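PDB 3NSM: chitooligosaccharidolytic beta-N-acetylglucosaminidase from Ostrinia furnacalis, which removes single beta-linked N-acetylglucosamine units from the non-reducing ends of chitooligosaccharides, with a preference for shorter substrates. Local coordinates for residues D450-D455 / Q476-N481; I422-T427 / I445-D450; L57-L62 / K101-A106. All coordinates share one frame; numbering follows the deposited sequence.

Interaction 1: D450-D455 / Q476-N481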
ATOM      1  N   ASP A 450      -2.809 -17.878  10.273  1.00 32.52           N
ATOM      2  CA  ASP A 450      -1.895 -17.193  11.182  1.00 31.79           C
ATOM      3  C   ASP A 450      -0.603 -16.798  10.478  1.00 30.87           C
ATOM      4  O   ASP A 450       0.151 -15.974  10.985  1.00 30.92           O
ATOM      5  CB  ASP A 450      -1.635 -18.011  12.466  1.00 32.14           C
ATOM      6  CG  ASP A 450      -1.000 -19.370  12.194  1.00 33.39           C
ATOM      7  OD1 ASP A 450      -1.288 -19.989  11.146  1.00 34.08           O
ATOM      8  OD2 ASP A 450      -0.210 -19.828  13.050  1.00 35.93           O
ATOM      9  N   ALA A 451      -0.364 -17.364   9.298  1.00 29.74           N
ATOM     10  CA  ALA A 451       0.852 -17.054   8.549  1.00 28.86           C
ATOM     11  C   ALA A 451       0.630 -16.656   7.083  1.00 28.33           C
ATOM     12  O   ALA A 451       1.529 -16.075   6.464  1.00 27.95           O
ATOM     13  CB  ALA A 451       1.831 -18.218   8.633  1.00 28.69           C
ATOM     14  N   LEU A 452      -0.549 -16.958   6.532  1.00 27.60           N
ATOM     15  CA  LEU A 452      -0.777 -16.795   5.085  1.00 26.90           C
ATOM     16  C   LEU A 452      -2.026 -16.002   4.666  1.00 26.28           C
ATOM     17  O   LEU A 452      -2.366 -15.961   3.487  1.00 26.20           O
ATOM     18  CB  LEU A 452      -0.740 -18.159   4.390  1.00 26.77           C
ATOM     19  CG  LEU A 452       0.642 -18.821   4.362  1.00 26.92           C
ATOM     20  CD1 LEU A 452       0.548 -20.258   3.906  1.00 26.15           C
ATOM     21  CD2 LEU A 452       1.596 -18.034   3.454  1.00 26.96           C
ATOM     22  N   TYR A 453      -2.702 -15.381   5.622  1.00 25.74           N
ATOM     23  CA  TYR A 453      -3.813 -14.492   5.295  1.00 25.64           C
ATOM     24  C   TYR A 453      -3.276 -13.073   5.182  1.00 25.42           C
ATOM     25  O   TYR A 453      -3.085 -12.380   6.184  1.00 25.49           O
ATOM     26  CB  TYR A 453      -4.936 -14.610   6.331  1.00 25.67           C
ATOM     27  CG  TYR A 453      -5.972 -15.662   6.001  1.00 25.65           C
ATOM     28  CD1 TYR A 453      -7.309 -15.476   6.345  1.00 25.98           C
ATOM     29  CD2 TYR A 453      -5.619 -16.840   5.326  1.00 25.84           C
ATOM     30  CE1 TYR A 453      -8.266 -16.438   6.047  1.00 25.73           C
ATOM     31  CE2 TYR A 453      -6.568 -17.803   5.020  1.00 25.30           C
ATOM     32  CZ  TYR A 453      -7.888 -17.592   5.382  1.00 26.17           C
ATOM     33  OH  TYR A 453      -8.832 -18.538   5.077  1.00 27.19           O
ATOM     34  N   PHE A 454      -3.029 -12.652   3.944  1.00 25.07           N
ATOM     35  CA  PHE A 454      -2.334 -11.389   3.671  1.00 24.60           C
ATOM     36  C   PHE A 454      -3.217 -10.160   3.865  1.00 24.54           C
ATOM     37  O   PHE A 454      -2.748  -9.030   3.740  1.00 24.17           O
ATOM     38  CB  PHE A 454      -1.738 -11.410   2.257  1.00 24.02           C
ATOM     39  CG  PHE A 454      -0.431 -12.154   2.157  1.00 24.64           C
ATOM     40  CD1 PHE A 454      -0.052 -13.079   3.134  1.00 23.64           C
ATOM     41  CD2 PHE A 454       0.413 -11.948   1.076  1.00 23.27           C
ATOM     42  CE1 PHE A 454       1.153 -13.764   3.032  1.00 24.98           C
ATOM     43  CE2 PHE A 454       1.615 -12.633   0.972  1.00 24.52           C
ATOM     44  CZ  PHE A 454       1.987 -13.540   1.955  1.00 23.57           C
ATOM     45  N   ASP A 455      -4.483 -10.394   4.194  1.00 25.07           N
ATOM     46  CA  ASP A 455      -5.449  -9.333   4.440  1.00 25.57           C
ATOM     47  C   ASP A 455      -5.449  -8.847   5.897  1.00 26.31           C
ATOM     48  O   ASP A 455      -5.909  -7.726   6.187  1.00 25.90           O
ATOM     49  CB  ASP A 455      -6.850  -9.798   4.023  1.00 25.58           C
ATOM     50  CG  ASP A 455      -7.303 -11.062   4.747  1.00 26.70           C
ATOM     51  OD1 ASP A 455      -6.520 -12.041   4.834  1.00 27.03           O
ATOM     52  OD2 ASP A 455      -8.464 -11.084   5.218  1.00 26.35           O
ATOM     53  N   GLN A 476       8.655 -12.319   7.897  1.00 27.48           N
ATOM     54  CA  GLN A 476       9.396 -13.229   8.781  1.00 28.19           C
ATOM     55  C   GLN A 476       8.531 -14.438   9.122  1.00 28.64           C
ATOM     56  O   GLN A 476       8.974 -15.586   9.025  1.00 29.05           O
ATOM     57  CB  GLN A 476       9.823 -12.516  10.075  1.00 28.06           C
ATOM     58  CG  GLN A 476      10.685 -11.266   9.891  1.00 28.38           C
ATOM     59  CD  GLN A 476       9.870  -9.970   9.808  1.00 27.66           C
ATOM     60  OE1 GLN A 476       8.753  -9.952   9.297  1.00 27.88           O
ATOM     61  NE2 GLN A 476      10.438  -8.884  10.307  1.00 27.16           N
ATOM     62  N   LYS A 477       7.288 -14.153   9.500  1.00 29.37           N
ATOM     63  CA  LYS A 477       6.313 -15.156   9.892  1.00 29.84           C
ATOM     64  C   LYS A 477       5.856 -16.034   8.732  1.00 29.91           C
ATOM     65  O   LYS A 477       5.625 -17.225   8.919  1.00 30.14           O
ATOM     66  CB  LYS A 477       5.112 -14.485  10.554  1.00 29.87           C
ATOM     67  CG  LYS A 477       4.153 -15.449  11.215  1.00 31.49           C
ATOM     68  CD  LYS A 477       3.418 -14.774  12.365  1.00 34.72           C
ATOM     69  CE  LYS A 477       2.389 -15.710  13.004  1.00 37.25           C
ATOM     70  NZ  LYS A 477       2.953 -17.021  13.458  1.00 39.35           N
ATOM     71  N   VAL A 478       5.706 -15.456   7.543  1.00 29.95           N
ATOM     72  CA  VAL A 478       5.373 -16.274   6.375  1.00 29.90           C
ATOM     73  C   VAL A 478       6.555 -17.131   5.907  1.00 30.08           C
ATOM     74  O   VAL A 478       6.356 -18.258   5.452  1.00 29.99           O
ATOM     75  CB  VAL A 478       4.626 -15.494   5.215  1.00 29.98           C
ATOM     76  CG1 VAL A 478       4.553 -14.000   5.468  1.00 29.32           C
ATOM     77  CG2 VAL A 478       5.180 -15.828   3.817  1.00 29.82           C
ATOM     78  N   TYR A 479       7.773 -16.620   6.060  1.00 30.30           N
ATOM     79  CA  TYR A 479       8.968 -17.394   5.697  1.00 30.89           C
ATOM     80  C   TYR A 479       9.129 -18.658   6.555  1.00 31.59           C
ATOM     81  O   TYR A 479       9.430 -19.732   6.033  1.00 31.71           O
ATOM     82  CB  TYR A 479      10.242 -16.540   5.778  1.00 30.45           C
ATOM     83  CG  TYR A 479      11.438 -17.177   5.095  1.00 30.09           C
ATOM     84  CD1 TYR A 479      11.758 -16.857   3.777  1.00 28.84           C
ATOM     85  CD2 TYR A 479      12.247 -18.109   5.764  1.00 29.74           C
ATOM     86  CE1 TYR A 479      12.841 -17.436   3.144  1.00 29.64           C
ATOM     87  CE2 TYR A 479      13.343 -18.699   5.135  1.00 28.74           C
ATOM     88  CZ  TYR A 479      13.634 -18.360   3.828  1.00 30.13           C
ATOM     89  OH  TYR A 479      14.717 -18.933   3.189  1.00 29.43           O
ATOM     90  N   ASP A 480       8.926 -18.520   7.861  1.00 32.43           N
ATOM     91  CA  ASP A 480       9.191 -19.603   8.807  1.00 33.60           C
ATOM     92  C   ASP A 480       8.100 -20.673   8.861  1.00 34.60           C
ATOM     93  O   ASP A 480       8.337 -21.771   9.373  1.00 34.58           O
ATOM     94  CB  ASP A 480       9.426 -19.037  10.208  1.00 33.49           C
ATOM     95  CG  ASP A 480      10.793 -18.402  10.360  1.00 33.38           C
ATOM     96  OD1 ASP A 480      11.060 -17.848  11.448  1.00 33.03           O
ATOM     97  OD2 ASP A 480      11.595 -18.453   9.400  1.00 32.10           O
ATOM     98  N   ASN A 481       6.910 -20.342   8.353  1.00 35.44           N
ATOM     99  CA  ASN A 481       5.783 -21.276   8.306  1.00 36.24           C
ATOM    100  C   ASN A 481       6.078 -22.400   7.326  1.00 36.89           C
ATOM    101  O   ASN A 481       6.037 -22.209   6.106  1.00 36.83           O
ATOM    102  CB  ASN A 481       4.495 -20.536   7.923  1.00 36.28           C
ATOM    103  CG  ASN A 481       3.279 -21.447   7.871  1.00 36.79           C
ATOM    104  OD1 ASN A 481       2.889 -22.047   8.874  1.00 35.82           O
ATOM    105  ND2 ASN A 481       2.660 -21.539   6.694  1.00 37.35           N
TER
HETATM  106  O   HOH W   1       0.494 -21.912  10.782  1.00 44.21           O
HETATM  107  O   HOH W   2       1.090 -17.839  15.337  1.00 51.27           O
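The carboxylate of D450 is reached by K477 and N481 through two waters. Water 1 donates a hydrogen bond to D450 OD1 at 2.6 Å and another to N481 OD1, so one molecule ties the aspartate to the asparagine that follows helix 475-480. Water 2 donates to OD2 of D450 over a longer path and accepts from NZ of K477 at 2.8 Å. Directly, D450 OD2 and K477 NZ stay 4.2 Å apart, beyond a salt bridge, though the opposite charges probably still attract. The lysine arrives along the backbone: CG, anti to its N (chi1 -170°), leads the chain over the carbonyl of D450, with CE only 3.0 Å from D450 O, and a bend at chi4 turns the ammonium to the water.

Both segments belong to the long excursion between the seventh and eighth strands of the family 20 catalytic (beta/alpha)8 barrel. The same excursion carries W468, a residue essential for binding chitooligosaccharides; the side chains of D450 and W468 are about 9 Å apart. Away from the waters the contact turns apolar. The methyl of A451 is set against N481, CB to CB at 3.6 Å, with CG of the amide equally near. CD1 of L452 approaches N481 ND2 at 3.7 Å, a nitrogen whose hydrogen bond goes to N448. V478 comes in beside the turn of the short helix, its CB 3.4 Å from A451 O, while its CG1 meets CE1 of the F454 ring obliquely. That ring has R518 as a cation-pi partner, and helix 518-528 backs the group, with L522 on L452 and A521 on V478.

Interaction 2: I422-T427 / I445-D450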
ATOM      1  N   ILE A 422      -8.932 -32.271  -3.161  1.00 31.14           N
ATOM      2  CA  ILE A 422      -7.820 -31.657  -2.440  1.00 30.11           C
ATOM      3  C   ILE A 422      -8.415 -30.682  -1.427  1.00 30.15           C
ATOM      4  O   ILE A 422      -9.378 -29.977  -1.734  1.00 30.01           O
ATOM      5  CB  ILE A 422      -6.900 -30.897  -3.408  1.00 29.89           C
ATOM      6  CG1 ILE A 422      -6.353 -31.855  -4.469  1.00 29.28           C
ATOM      7  CG2 ILE A 422      -5.771 -30.199  -2.651  1.00 29.59           C
ATOM      8  CD1 ILE A 422      -5.923 -31.189  -5.762  1.00 28.32           C
ATOM      9  N   ILE A 423      -7.854 -30.642  -0.228  1.00 29.90           N
ATOM     10  CA  ILE A 423      -8.382 -29.781   0.815  1.00 30.25           C
ATOM     11  C   ILE A 423      -7.449 -28.598   1.044  1.00 30.52           C
ATOM     12  O   ILE A 423      -6.247 -28.785   1.282  1.00 30.12           O
ATOM     13  CB  ILE A 423      -8.617 -30.559   2.141  1.00 30.61           C
ATOM     14  CG1 ILE A 423      -9.314 -31.910   1.876  1.00 30.74           C
ATOM     15  CG2 ILE A 423      -9.394 -29.704   3.143  1.00 30.27           C
ATOM     16  CD1 ILE A 423     -10.751 -31.810   1.343  1.00 31.52           C
ATOM     17  N   GLN A 424      -7.997 -27.386   0.940  1.00 30.43           N
ATOM     18  CA  GLN A 424      -7.232 -26.185   1.249  1.00 30.80           C
ATOM     19  C   GLN A 424      -7.409 -25.834   2.718  1.00 31.31           C
ATOM     20  O   GLN A 424      -8.536 -25.740   3.210  1.00 31.44           O
ATOM     21  CB  GLN A 424      -7.623 -25.006   0.350  1.00 30.76           C
ATOM     22  CG  GLN A 424      -6.637 -23.832   0.452  1.00 30.64           C
ATOM     23  CD  GLN A 424      -6.794 -22.767  -0.642  1.00 30.35           C
ATOM     24  OE1 GLN A 424      -6.103 -21.751  -0.615  1.00 31.56           O
ATOM     25  NE2 GLN A 424      -7.682 -22.997  -1.600  1.00 27.10           N
ATOM     26  N   VAL A 425      -6.290 -25.638   3.412  1.00 32.10           N
ATOM     27  CA  VAL A 425      -6.307 -25.507   4.866  1.00 33.02           C
ATOM     28  C   VAL A 425      -6.108 -24.074   5.326  1.00 33.79           C
ATOM     29  O   VAL A 425      -5.093 -23.470   5.016  1.00 33.50           O
ATOM     30  CB  VAL A 425      -5.213 -26.386   5.514  1.00 33.13           C
ATOM     31  CG1 VAL A 425      -5.338 -26.352   7.033  1.00 32.90           C
ATOM     32  CG2 VAL A 425      -5.305 -27.813   5.005  1.00 33.11           C
ATOM     33  N   TRP A 426      -7.070 -23.544   6.077  1.00 35.27           N
ATOM     34  CA  TRP A 426      -6.944 -22.207   6.655  1.00 37.04           C
ATOM     35  C   TRP A 426      -6.590 -22.241   8.138  1.00 38.03           C
ATOM     36  O   TRP A 426      -6.106 -21.247   8.679  1.00 38.46           O
ATOM     37  CB  TRP A 426      -8.204 -21.353   6.419  1.00 37.50           C
ATOM     38  CG  TRP A 426      -9.454 -21.862   7.087  1.00 38.21           C
ATOM     39  CD1 TRP A 426     -10.468 -22.555   6.495  1.00 38.74           C
ATOM     40  CD2 TRP A 426      -9.828 -21.707   8.470  1.00 38.62           C
ATOM     41  NE1 TRP A 426     -11.442 -22.857   7.420  1.00 39.17           N
ATOM     42  CE2 TRP A 426     -11.077 -22.345   8.637  1.00 38.97           C
ATOM     43  CE3 TRP A 426      -9.228 -21.093   9.581  1.00 39.49           C
ATOM     44  CZ2 TRP A 426     -11.740 -22.391   9.875  1.00 38.98           C
ATOM     45  CZ3 TRP A 426      -9.889 -21.139  10.816  1.00 39.08           C
ATOM     46  CH2 TRP A 426     -11.133 -21.784  10.948  1.00 38.87           C
ATOM     47  N   THR A 427      -6.829 -23.377   8.793  1.00 39.17           N
ATOM     48  CA  THR A 427      -6.518 -23.539  10.219  1.00 40.17           C
ATOM     49  C   THR A 427      -5.017 -23.390  10.480  1.00 40.82           C
ATOM     50  O   THR A 427      -4.214 -23.495   9.551  1.00 41.08           O
ATOM     51  CB  THR A 427      -6.986 -24.910  10.764  1.00 40.12           C
ATOM     52  OG1 THR A 427      -6.283 -25.964  10.097  1.00 40.32           O
ATOM     53  CG2 THR A 427      -8.481 -25.105  10.567  1.00 40.41           C
ATOM     54  N   ILE A 445      -3.379 -28.128   0.536  1.00 31.92           N
ATOM     55  CA  ILE A 445      -2.785 -26.854   0.164  1.00 31.12           C
ATOM     56  C   ILE A 445      -2.842 -25.976   1.406  1.00 31.02           C
ATOM     57  O   ILE A 445      -3.914 -25.765   1.981  1.00 30.92           O
ATOM     58  CB  ILE A 445      -3.516 -26.185  -1.020  1.00 31.17           C
ATOM     59  CG1 ILE A 445      -3.313 -27.007  -2.298  1.00 31.01           C
ATOM     60  CG2 ILE A 445      -3.034 -24.727  -1.196  1.00 29.65           C
ATOM     61  CD1 ILE A 445      -4.300 -26.700  -3.414  1.00 30.61           C
ATOM     62  N   MET A 446      -1.692 -25.514   1.846  1.00 30.93           N
ATOM     63  CA  MET A 446      -1.577 -24.756   3.058  1.00 31.19           C
ATOM     64  C   MET A 446      -1.807 -23.245   2.896  1.00 30.95           C
ATOM     65  O   MET A 446      -1.154 -22.593   2.143  1.00 30.63           O
ATOM     66  CB  MET A 446      -0.208 -24.974   3.633  1.00 31.52           C
ATOM     67  CG  MET A 446      -0.219 -25.460   5.024  1.00 33.04           C
ATOM     68  SD  MET A 446      -1.011 -27.001   5.223  1.00 35.12           S
ATOM     69  CE  MET A 446      -1.808 -26.715   6.721  1.00 33.31           C
ATOM     70  N   SER A 447      -2.767 -22.744   3.640  1.00 30.74           N
ATOM     71  CA  SER A 447      -3.078 -21.335   3.702  1.00 31.01           C
ATOM     72  C   SER A 447      -3.398 -20.948   5.121  1.00 31.48           C
ATOM     73  O   SER A 447      -4.349 -20.260   5.348  1.00 31.31           O
ATOM     74  CB  SER A 447      -4.252 -21.009   2.796  1.00 30.53           C
ATOM     75  OG  SER A 447      -3.937 -21.185   1.461  1.00 29.64           O
ATOM     76  N   ASN A 448      -2.592 -21.393   6.070  1.00 32.09           N
ATOM     77  CA  ASN A 448      -2.912 -21.204   7.472  1.00 32.82           C
ATOM     78  C   ASN A 448      -3.071 -19.742   7.755  1.00 32.91           C
ATOM     79  O   ASN A 448      -2.233 -18.973   7.423  1.00 32.98           O
ATOM     80  CB  ASN A 448      -1.770 -21.707   8.310  1.00 33.05           C
ATOM     81  CG  ASN A 448      -1.076 -22.827   7.690  1.00 34.26           C
ATOM     82  OD1 ASN A 448      -0.102 -22.656   7.042  1.00 35.40           O
ATOM     83  ND2 ASN A 448      -1.577 -24.009   7.901  1.00 35.95           N
ATOM     84  N   TYR A 449      -4.155 -19.384   8.396  1.00 33.33           N
ATOM     85  CA  TYR A 449      -4.535 -17.978   8.549  1.00 33.56           C
ATOM     86  C   TYR A 449      -3.594 -17.181   9.455  1.00 33.21           C
ATOM     87  O   TYR A 449      -3.581 -15.948   9.416  1.00 33.14           O
ATOM     88  CB  TYR A 449      -5.991 -17.852   9.020  1.00 34.48           C
ATOM     89  CG  TYR A 449      -6.189 -18.055  10.499  1.00 35.41           C
ATOM     90  CD1 TYR A 449      -6.340 -19.329  11.035  1.00 36.59           C
ATOM     91  CD2 TYR A 449      -6.238 -16.969  11.366  1.00 36.69           C
ATOM     92  CE1 TYR A 449      -6.523 -19.520  12.400  1.00 37.05           C
ATOM     93  CE2 TYR A 449      -6.420 -17.146  12.732  1.00 37.23           C
ATOM     94  CZ  TYR A 449      -6.560 -18.426  13.242  1.00 37.24           C
ATOM     95  OH  TYR A 449      -6.735 -18.602  14.597  1.00 37.63           O
ATOM     96  N   ASP A 450      -2.809 -17.878  10.273  1.00 32.52           N
ATOM     97  CA  ASP A 450      -1.895 -17.193  11.182  1.00 31.79           C
ATOM     98  C   ASP A 450      -0.603 -16.798  10.478  1.00 30.87           C
ATOM     99  O   ASP A 450       0.151 -15.974  10.985  1.00 30.92           O
ATOM    100  CB  ASP A 450      -1.635 -18.011  12.466  1.00 32.14           C
ATOM    101  CG  ASP A 450      -1.000 -19.370  12.194  1.00 33.39           C
ATOM    102  OD1 ASP A 450      -1.288 -19.989  11.146  1.00 34.08           O
ATOM    103  OD2 ASP A 450      -0.210 -19.828  13.050  1.00 35.93           O
TER
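V425 and I445 are joined through the backbone: V425 N donates to I445 O at 2.8 Å and 170°. I445 N gives to I423 O, and S447 N to V425 O, which keeps two parallel strands in step. Past their ends the pairing continues in the loops, where Y449 N binds W426 O at 2.7 Å and N448 ND2 donates, in its own amide plane, to T427 O at 3.2 Å. OD1 of that asparagine is taken by N481.

The side chains divide between two faces. On one, the bent chain of M446 brings its CE alongside V425, 3.6 Å from CG1. On the other, I422 CG2 touches I445 CD1, and Q424, with CG opposite its backbone N (chi1 -168°) and the chain extended, lays CG 4.1 Å from CG2 of I445 and runs on toward S447. With an alanine here in place of Q424, I445 CG2 is likely to lose the methylene against it and a gap to open beside S447. Beyond the strand ends, CD1 of Y449 stands at the edge of the W426 indole, 3.7 Å from CE3, with the planes at 57°. W426 NE1 in turn donates to T403 O. Y449 also meets W468, the oligosaccharide-binding tryptophan, and the W426 side chain lies about 7 Å from that of E346, an inferred active-site residue.

These are the sixth and seventh strands of the TIM barrel, joined as a beta-alpha-beta unit by helix 432-439, whose I434 covers V425, T427 and M446 from outside, while strand 399-402 flanks strand 421-425 on its other edge.

Interaction 3: L57-L62 / K101-A106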
ATOM      1  N   LEU A  57      33.135 -11.673 -11.707  1.00 45.23           N
ATOM      2  CA  LEU A  57      32.123 -11.090 -12.569  1.00 44.91           C
ATOM      3  C   LEU A  57      32.758 -10.696 -13.887  1.00 44.69           C
ATOM      4  O   LEU A  57      33.966 -10.468 -13.947  1.00 44.62           O
ATOM      5  CB  LEU A  57      31.524  -9.838 -11.919  1.00 44.84           C
ATOM      6  CG  LEU A  57      30.710  -9.979 -10.635  1.00 44.86           C
ATOM      7  CD1 LEU A  57      30.587  -8.635  -9.956  1.00 44.16           C
ATOM      8  CD2 LEU A  57      29.330 -10.575 -10.903  1.00 45.16           C
ATOM      9  N   SER A  58      31.946 -10.593 -14.934  1.00 44.43           N
ATOM     10  CA  SER A  58      32.438 -10.161 -16.240  1.00 44.53           C
ATOM     11  C   SER A  58      31.578  -9.039 -16.786  1.00 44.56           C
ATOM     12  O   SER A  58      30.360  -9.054 -16.622  1.00 44.51           O
ATOM     13  CB  SER A  58      32.459 -11.331 -17.226  1.00 44.43           C
ATOM     14  OG  SER A  58      33.128 -12.450 -16.669  1.00 44.57           O
ATOM     15  N   LYS A  59      32.214  -8.069 -17.433  1.00 44.59           N
ATOM     16  CA  LYS A  59      31.497  -6.952 -18.018  1.00 45.01           C
ATOM     17  C   LYS A  59      30.801  -7.390 -19.302  1.00 45.27           C
ATOM     18  O   LYS A  59      31.392  -8.066 -20.152  1.00 45.37           O
ATOM     19  CB  LYS A  59      32.434  -5.772 -18.270  1.00 44.96           C
ATOM     20  CG  LYS A  59      31.726  -4.519 -18.766  1.00 45.05           C
ATOM     21  CD  LYS A  59      32.681  -3.351 -18.943  1.00 45.59           C
ATOM     22  CE  LYS A  59      33.609  -3.548 -20.130  1.00 46.85           C
ATOM     23  NZ  LYS A  59      34.309  -2.283 -20.488  1.00 47.58           N
ATOM     24  N   ILE A  60      29.540  -6.988 -19.429  1.00 45.32           N
ATOM     25  CA  ILE A  60      28.654  -7.477 -20.472  1.00 45.37           C
ATOM     26  C   ILE A  60      28.117  -6.314 -21.288  1.00 45.59           C
ATOM     27  O   ILE A  60      27.761  -5.277 -20.728  1.00 45.76           O
ATOM     28  CB  ILE A  60      27.463  -8.249 -19.833  1.00 45.34           C
ATOM     29  CG1 ILE A  60      27.947  -9.515 -19.118  1.00 45.23           C
ATOM     30  CG2 ILE A  60      26.346  -8.531 -20.841  1.00 45.59           C
ATOM     31  CD1 ILE A  60      28.916 -10.383 -19.909  1.00 45.24           C
ATOM     32  N   ASN A  61      28.068  -6.492 -22.607  1.00 45.81           N
ATOM     33  CA  ASN A  61      27.385  -5.555 -23.498  1.00 46.10           C
ATOM     34  C   ASN A  61      25.895  -5.894 -23.564  1.00 46.54           C
ATOM     35  O   ASN A  61      25.504  -6.947 -24.080  1.00 46.37           O
ATOM     36  CB  ASN A  61      28.012  -5.575 -24.898  1.00 45.81           C
ATOM     37  CG  ASN A  61      27.609  -4.373 -25.756  1.00 45.95           C
ATOM     38  OD1 ASN A  61      28.361  -3.961 -26.635  1.00 46.86           O
ATOM     39  ND2 ASN A  61      26.428  -3.820 -25.514  1.00 45.57           N
ATOM     40  N   LEU A  62      25.077  -4.988 -23.033  1.00 47.19           N
ATOM     41  CA  LEU A  62      23.624  -5.164 -22.942  1.00 47.76           C
ATOM     42  C   LEU A  62      22.963  -5.417 -24.305  1.00 48.32           C
ATOM     43  O   LEU A  62      21.964  -6.131 -24.393  1.00 48.42           O
ATOM     44  CB  LEU A  62      23.006  -3.946 -22.244  1.00 47.49           C
ATOM     45  CG  LEU A  62      21.551  -3.904 -21.756  1.00 47.28           C
ATOM     46  CD1 LEU A  62      20.650  -3.232 -22.780  1.00 47.37           C
ATOM     47  CD2 LEU A  62      21.009  -5.276 -21.326  1.00 46.28           C
ATOM     48  N   LYS A 101      27.326   1.461 -19.897  1.00 52.45           N
ATOM     49  CA  LYS A 101      28.222   1.623 -21.030  1.00 52.10           C
ATOM     50  C   LYS A 101      28.115   0.383 -21.906  1.00 51.66           C
ATOM     51  O   LYS A 101      28.184  -0.751 -21.408  1.00 51.41           O
ATOM     52  CB  LYS A 101      29.665   1.838 -20.562  1.00 52.22           C
ATOM     53  CG  LYS A 101      29.877   3.128 -19.781  1.00 52.90           C
ATOM     54  CD  LYS A 101      31.335   3.548 -19.792  1.00 54.51           C
ATOM     55  CE  LYS A 101      31.570   4.784 -18.932  1.00 55.62           C
ATOM     56  NZ  LYS A 101      31.696   4.478 -17.473  1.00 55.94           N
ATOM     57  N   LEU A 102      27.915   0.602 -23.205  1.00 51.18           N
ATOM     58  CA  LEU A 102      27.776  -0.497 -24.156  1.00 50.68           C
ATOM     59  C   LEU A 102      29.146  -1.031 -24.576  1.00 50.33           C
ATOM     60  O   LEU A 102      29.619  -0.786 -25.689  1.00 50.42           O
ATOM     61  CB  LEU A 102      26.922  -0.089 -25.367  1.00 50.76           C
ATOM     62  CG  LEU A 102      25.399   0.107 -25.235  1.00 51.10           C
ATOM     63  CD1 LEU A 102      24.769  -0.799 -24.166  1.00 50.95           C
ATOM     64  CD2 LEU A 102      25.029   1.563 -24.976  1.00 51.63           C
ATOM     65  N   THR A 103      29.780  -1.747 -23.651  1.00 49.69           N
ATOM     66  CA  THR A 103      31.070  -2.394 -23.867  1.00 49.17           C
ATOM     67  C   THR A 103      31.046  -3.708 -23.116  1.00 48.66           C
ATOM     68  O   THR A 103      30.184  -3.923 -22.261  1.00 48.72           O
ATOM     69  CB  THR A 103      32.254  -1.566 -23.295  1.00 49.36           C
ATOM     70  OG1 THR A 103      32.037  -1.308 -21.899  1.00 49.66           O
ATOM     71  CG2 THR A 103      32.448  -0.244 -24.048  1.00 49.41           C
ATOM     72  N   GLY A 104      32.006  -4.575 -23.410  1.00 47.98           N
ATOM     73  CA  GLY A 104      32.133  -5.836 -22.701  1.00 47.06           C
ATOM     74  C   GLY A 104      31.777  -7.021 -23.567  1.00 46.75           C
ATOM     75  O   GLY A 104      31.570  -6.885 -24.778  1.00 46.32           O
ATOM     76  N   LYS A 105      31.700  -8.182 -22.925  1.00 46.47           N
ATOM     77  CA  LYS A 105      31.483  -9.454 -23.603  1.00 46.31           C
ATOM     78  C   LYS A 105      30.085  -9.600 -24.215  1.00 46.27           C
ATOM     79  O   LYS A 105      29.137  -8.902 -23.830  1.00 46.24           O
ATOM     80  CB  LYS A 105      31.787 -10.613 -22.647  1.00 46.16           C
ATOM     81  CG  LYS A 105      33.250 -10.675 -22.223  1.00 46.15           C
ATOM     82  CD  LYS A 105      33.574 -11.919 -21.411  1.00 46.50           C
ATOM     83  CE  LYS A 105      35.058 -11.969 -21.064  1.00 46.94           C
ATOM     84  NZ  LYS A 105      35.446 -13.245 -20.393  1.00 47.56           N
ATOM     85  N   ALA A 106      29.984 -10.496 -25.196  1.00 46.24           N
ATOM     86  CA  ALA A 106      28.707 -10.871 -25.794  1.00 45.99           C
ATOM     87  C   ALA A 106      28.191 -12.126 -25.104  1.00 45.86           C
ATOM     88  O   ALA A 106      28.973 -12.981 -24.677  1.00 45.61           O
ATOM     89  CB  ALA A 106      28.860 -11.103 -27.281  1.00 46.07           C
TER
HETATM   90  O   HOH W   3      26.479  -3.214 -21.099  1.00 43.11           O
HETATM   91  O   HOH W   4      28.845  -2.637 -19.179  1.00 48.34           O
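A beta-alpha-beta crossover in the N-terminal domain sets K59, I60 and N61 of strand 57-69 beside the start of the parallel strand 105-113, the chain passing between them through helices 76-84 and 86-91. K105 makes both bonds of the bridge opposite I60: its N donates to K59 O at 2.8 Å, and its O accepts from N61 N at 2.9 Å, almost straight at 173°. Just ahead of it, G104 runs so close to the neighbouring strand that a CB would collide with K59 O and I60 N, and at its positive phi of 110° it would also jam against the carbonyl of T103.

The two strands belong to a mixed seven-stranded sheet. Strand 172-183 pairs antiparallel with the far edge of 57-69, and strand 140-147 pairs with 105-113. V141 of the latter touches both I60 and K105 on the face these two share, where their side chains meet at an oblique angle, CD1 of I60 4.0 Å from CB of K105.

At the approach to the sheet the contact is mixed. K59 reaches back over G104 by a bend at chi3 (71°), and its NZ donates to T103 OG1 at 2.8 Å, with CE packed against the same oxygen. L102 sits at the centre of an inverse gamma turn, closed by a weak T103 N to K101 O bond. That turn carries L102 CD1 to L62 CB at 4.1 Å, beside helix 86-91, which covers L62 through K87, V90 and S91. Water 3 accepts from L62 N and lies within hydrogen-bonding distance of K101 O, both at 3.0 Å; with more acceptors nearby than it has protons, its donor bonds are not all certain.

In the fold
Along the chain interaction 3 comes first, in the N-terminal mixed sheet, then interaction 2 and finally interaction 1, both in the catalytic barrel. The last two have centres 12 Å apart and share D450 and helix 449-452. They touch directly: L452 CD1 packs on M446 O at 3.4 Å, and Y453 packs on W426. Interaction 2 lies in the barrel wall, between strands 421-425 and 443-446, and interaction 1 lies in the excursion that follows and carries W468. Interaction 3 belongs to the other domain, its centre about 40 Å from that of interaction 1 and 47 Å from that of interaction 2, with no touch to either, away from the annotated sites.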